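GENE 22 product (Bacillus phage spp1, PDB 2XC8) is a phage protein of the Gp22 family whose fold resembles a domain of the lactococcal phage p2 receptor-binding protein. Local coordinates at the interface of chains A and B. Coordinates in Å, arbitrary orientation; residue numbers count along the deposited sequence, not the author numbering. Chains: chain A/B, GENE 22 product.

Both contacts lie along a C-terminal segment modelled as chain B, which begins after a break and crosses chain A; their C-alpha centres are about 9 Å apart. They share A:Ser74, in strand 71-79, and B:Val131, where the tail passes from strand pairing in contact 1 to side-chain burial in contact 2. In contact 1 the tail binds beside strands 44-47 and 71-79; contact 2 reaches further onto strand 56-64 through A:Tyr61 and adds the loop at 87-90. The whole interface is not an exact two-fold. The structure alone does not show whether this tail-to-sheet pairing occurs outside the crystal.

Contact 1: the interface of chains A and B. Residues chain A 44-45, 60, 73-75; chain B 126-131.
The backbone N of A:Leu75 is the best-held polar atom, gripped by one hydrogen bond across the chains: it donates to the carbonyl O of B:Val129 at 2.9 Å, nearly along the C=O axis (170°). This is beta-augmentation of a Gp22-family sheet, in which the short strand B:129-130 lies parallel to strand A:71-79. The same residue uses its other backbone group two residues further along the tail. The O of A:Leu75 accepts the N of B:Val131 at 3.1 Å, with the donor 55° above the carbonyl plane. Before this pair, the N of B:Val129 makes a weak bond to the O of A:Trp73 at 3.5 Å. The tail is poorly ordered throughout.

The ring of B:Pro128 carries the apolar contact. Its CG meets CG2 of A:Val44 at 3.7 Å, the two side chains crossing at about a right angle, and also touches the CB of A:Leu75 at 3.8 Å. The neighbouring ring carbon CB faces the CB of A:Trp73. The proline thus sits across the gap between strands 44-47 and 71-79. With its CG beside the backbone N (chi1 -66°), A:Trp73 turns its indole away from the tail, and CG1 of A:Val44 lies 3.9 Å above one indole face, towards the rim. A:Val44 therefore gives one methyl to its own tryptophan and the other to the proline.

On the residue before A:Leu75, the CB of A:Ser74 packs against the CB of B:Val131 at 3.7 Å. At the opposite end, the N of A:Ser45 donates weakly to the O of B:Lys126, whose side chain is incomplete.

Contact 2: the interface of chains A and B. Residues chain A 61, 74, 76, 87-90; chain B 131.
Two methyl groups of B:Val131 form the first shell, each touching a different tyrosine in an apolar pocket on the Gp22-family sheet, walled by strands 56-64 and 71-79 and the loop at 87-90. CG1 meets CE2 of A:Tyr61 at 3.5 Å, the two side chains crossing at about a right angle. CG2 comes instead to the CD1 and CE1 side of A:Tyr88, 3.7 Å from CD1, again crossing at about a right angle. The valine branches thus part between the two phenol rings. Backbone atoms of the loop add to the wall: the N of A:Gln89 is 3.8 Å from CG1, and the N of A:Gly90 lies equally near CG2. On strand 71-79, the CB of A:Cys76 approaches the carbonyl O of B:Val131 at 3.7 Å. Here the side chain is held by packing, and B:Val131 is itself poorly ordered.

In the next shell, CG of A:Tyr61 stands beside its backbone N, and the CB of A:Tyr88 sits 3.7 Å above the centre of one face of the A:Tyr61 ring, which probably helps fix that ring. A:Tyr88 has CG anti to its backbone N (chi1 174°), and one face of its ring carries the N of A:Gly90 over the centre, so the loop folds back on its own aromatic side chain. A:Cys76, with SG anti to its backbone N (chi1 169°), forms a disulfide with A:Cys86, tying strand 71-79 to the start of this loop.

Further out, the side-chain amide NE2 of A:Gln89 donates to the backbone O of A:Asp87 at 3.2 Å. The acceptor lies in the plane of the glutamine amide, but the donor stands 58° above the carbonyl plane. This bond probably steadies the loop wall.

Contact 1: the interface of chains A and B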
# COMPACT_ATOMS: atom_id res chain seq x y z
N VAL A 44 2.15 -6.07 5.31
CA VAL A 44 1.99 -7.12 6.30
C VAL A 44 0.51 -7.51 6.39
O VAL A 44 -0.37 -6.68 6.18
CB VAL A 44 2.55 -6.67 7.69
CG1 VAL A 44 1.46 -6.20 8.64
CG2 VAL A 44 3.35 -7.78 8.32
N SER A 45 0.25 -8.79 6.66
CA SER A 45 -1.12 -9.28 6.81
C SER A 45 -1.17 -10.49 7.74
O SER A 45 -0.20 -11.25 7.83
CB SER A 45 -1.74 -9.63 5.45
OG SER A 45 -1.16 -10.80 4.90
N LEU A 60 -0.36 -5.70 16.86
CA LEU A 60 0.64 -5.52 15.81
C LEU A 60 1.58 -4.37 16.17
O LEU A 60 1.13 -3.26 16.44
CB LEU A 60 -0.05 -5.27 14.47
CG LEU A 60 0.77 -5.15 13.18
CD1 LEU A 60 1.40 -6.48 12.79
CD2 LEU A 60 -0.11 -4.63 12.05
N TRP A 73 7.77 -5.22 11.35
CA TRP A 73 6.52 -5.61 11.99
C TRP A 73 6.71 -6.79 12.93
O TRP A 73 7.50 -7.70 12.66
CB TRP A 73 5.46 -5.99 10.95
CG TRP A 73 4.99 -4.86 10.09
CD1 TRP A 73 5.29 -4.67 8.77
CD2 TRP A 73 4.13 -3.78 10.47
NE1 TRP A 73 4.67 -3.53 8.30
CE2 TRP A 73 3.95 -2.97 9.32
CE3 TRP A 73 3.49 -3.42 11.66
CZ2 TRP A 73 3.15 -1.82 9.34
CZ3 TRP A 73 2.70 -2.27 11.68
CH2 TRP A 73 2.54 -1.49 10.52
N SER A 74 5.98 -6.75 14.04
CA SER A 74 5.90 -7.87 14.96
C SER A 74 4.45 -8.07 15.36
O SER A 74 3.69 -7.11 15.49
CB SER A 74 6.75 -7.61 16.20
OG SER A 74 8.11 -7.86 15.93
N LEU A 75 4.05 -9.33 15.54
CA LEU A 75 2.69 -9.65 15.94
C LEU A 75 2.67 -10.47 17.22
O LEU A 75 3.32 -11.51 17.31
CB LEU A 75 1.95 -10.38 14.82
CG LEU A 75 0.48 -10.77 15.05
CD1 LEU A 75 -0.44 -9.56 15.00
CD2 LEU A 75 0.05 -11.81 14.03
N LYS B 126 4.39 -11.41 4.12
CA LYS B 126 3.53 -10.71 5.07
C LYS B 126 3.46 -11.25 6.51
O LYS B 126 3.00 -10.52 7.38
CB LYS B 126 2.07 -10.77 4.63
N PRO B 127 3.90 -12.51 6.75
CA PRO B 127 3.91 -13.05 8.11
C PRO B 127 4.77 -12.02 8.84
O PRO B 127 5.89 -11.72 8.39
CB PRO B 127 4.58 -14.40 7.84
CG PRO B 127 4.01 -14.85 6.52
CD PRO B 127 3.41 -13.64 5.83
N PRO B 128 4.25 -11.47 9.95
CA PRO B 128 5.05 -10.53 10.70
C PRO B 128 5.77 -11.44 11.67
O PRO B 128 5.22 -12.48 12.07
CB PRO B 128 4.04 -9.66 11.46
CG PRO B 128 2.67 -10.15 11.09
CD PRO B 128 2.81 -11.40 10.30
N VAL B 129 6.99 -11.09 12.00
CA VAL B 129 7.71 -11.85 12.98
C VAL B 129 6.79 -12.02 14.20
O VAL B 129 5.96 -11.21 14.46
CB VAL B 129 9.03 -11.15 13.27
CG1 VAL B 129 9.96 -12.03 13.99
CG2 VAL B 129 9.68 -10.77 11.98
N ILE B 130 6.91 -13.12 14.92
CA ILE B 130 6.15 -13.25 16.13
C ILE B 130 6.91 -12.65 17.28
O ILE B 130 7.94 -13.15 17.60
CB ILE B 130 5.93 -14.69 16.45
CG1 ILE B 130 5.09 -14.83 17.69
CG2 ILE B 130 7.23 -15.35 16.74
CD1 ILE B 130 3.63 -14.83 17.47
N VAL B 131 6.37 -11.58 17.92
CA VAL B 131 6.90 -11.00 19.19
C VAL B 131 6.16 -11.82 20.20
O VAL B 131 5.08 -11.45 20.67
CB VAL B 131 6.66 -9.44 19.46
CG1 VAL B 131 5.94 -9.21 20.77
CG2 VAL B 131 8.02 -8.69 19.66

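Contact 2: the interface of chains A and B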
# COMPACT_ATOMS: atom_id res chain seq x y z
N TYR A 61 2.87 -4.68 16.23
CA TYR A 61 3.92 -3.75 16.56
C TYR A 61 4.81 -3.27 15.41
O TYR A 61 5.24 -4.02 14.61
CB TYR A 61 4.84 -4.30 17.66
CG TYR A 61 4.18 -4.84 18.87
CD1 TYR A 61 3.56 -4.01 19.77
CD2 TYR A 61 4.18 -6.19 19.12
CE1 TYR A 61 2.97 -4.49 20.83
CE2 TYR A 61 3.60 -6.68 20.20
CZ TYR A 61 2.99 -5.84 21.05
OH TYR A 61 2.40 -6.32 22.13
N SER A 74 5.98 -6.75 14.04
CA SER A 74 5.90 -7.87 14.96
C SER A 74 4.45 -8.07 15.36
O SER A 74 3.69 -7.11 15.49
CB SER A 74 6.75 -7.61 16.20
OG SER A 74 8.11 -7.86 15.93
N CYS A 76 1.93 -9.97 18.20
CA CYS A 76 1.68 -10.72 19.42
C CYS A 76 0.29 -11.35 19.35
O CYS A 76 -0.68 -10.70 18.96
CB CYS A 76 1.78 -9.81 20.65
SG CYS A 76 1.17 -10.56 22.18
N ASP A 87 2.22 -7.55 25.01
CA ASP A 87 3.17 -6.52 25.42
C ASP A 87 4.41 -6.70 24.56
O ASP A 87 4.91 -7.82 24.42
CB ASP A 87 3.51 -6.69 26.90
CG ASP A 87 4.35 -5.55 27.46
OD1 ASP A 87 4.06 -4.38 27.15
OD2 ASP A 87 5.31 -5.84 28.21
N TYR A 88 4.90 -5.62 23.96
CA TYR A 88 6.09 -5.69 23.10
C TYR A 88 7.32 -6.15 23.90
O TYR A 88 7.74 -5.50 24.86
CB TYR A 88 6.35 -4.37 22.36
CG TYR A 88 7.64 -4.33 21.57
CD1 TYR A 88 7.82 -5.12 20.43
CD2 TYR A 88 8.68 -3.49 21.96
CE1 TYR A 88 9.01 -5.08 19.71
CE2 TYR A 88 9.88 -3.44 21.24
CZ TYR A 88 10.03 -4.24 20.12
OH TYR A 88 11.21 -4.19 19.41
N GLN A 89 7.87 -7.29 23.48
CA GLN A 89 8.95 -7.98 24.19
C GLN A 89 10.32 -7.78 23.54
O GLN A 89 11.35 -8.10 24.13
CB GLN A 89 8.66 -9.49 24.28
CG GLN A 89 7.32 -9.87 24.92
CD GLN A 89 7.32 -9.76 26.43
OE1 GLN A 89 8.16 -10.37 27.11
NE2 GLN A 89 6.38 -9.00 26.97
N GLY A 90 10.32 -7.25 22.31
CA GLY A 90 11.55 -7.10 21.52
C GLY A 90 12.55 -6.08 22.03
O GLY A 90 12.29 -5.37 23.00
N VAL B 131 6.37 -11.58 17.92
CA VAL B 131 6.90 -11.00 19.19
C VAL B 131 6.16 -11.82 20.20
O VAL B 131 5.08 -11.45 20.67
CB VAL B 131 6.66 -9.44 19.46
CG1 VAL B 131 5.94 -9.21 20.77
CG2 VAL B 131 8.02 -8.69 19.66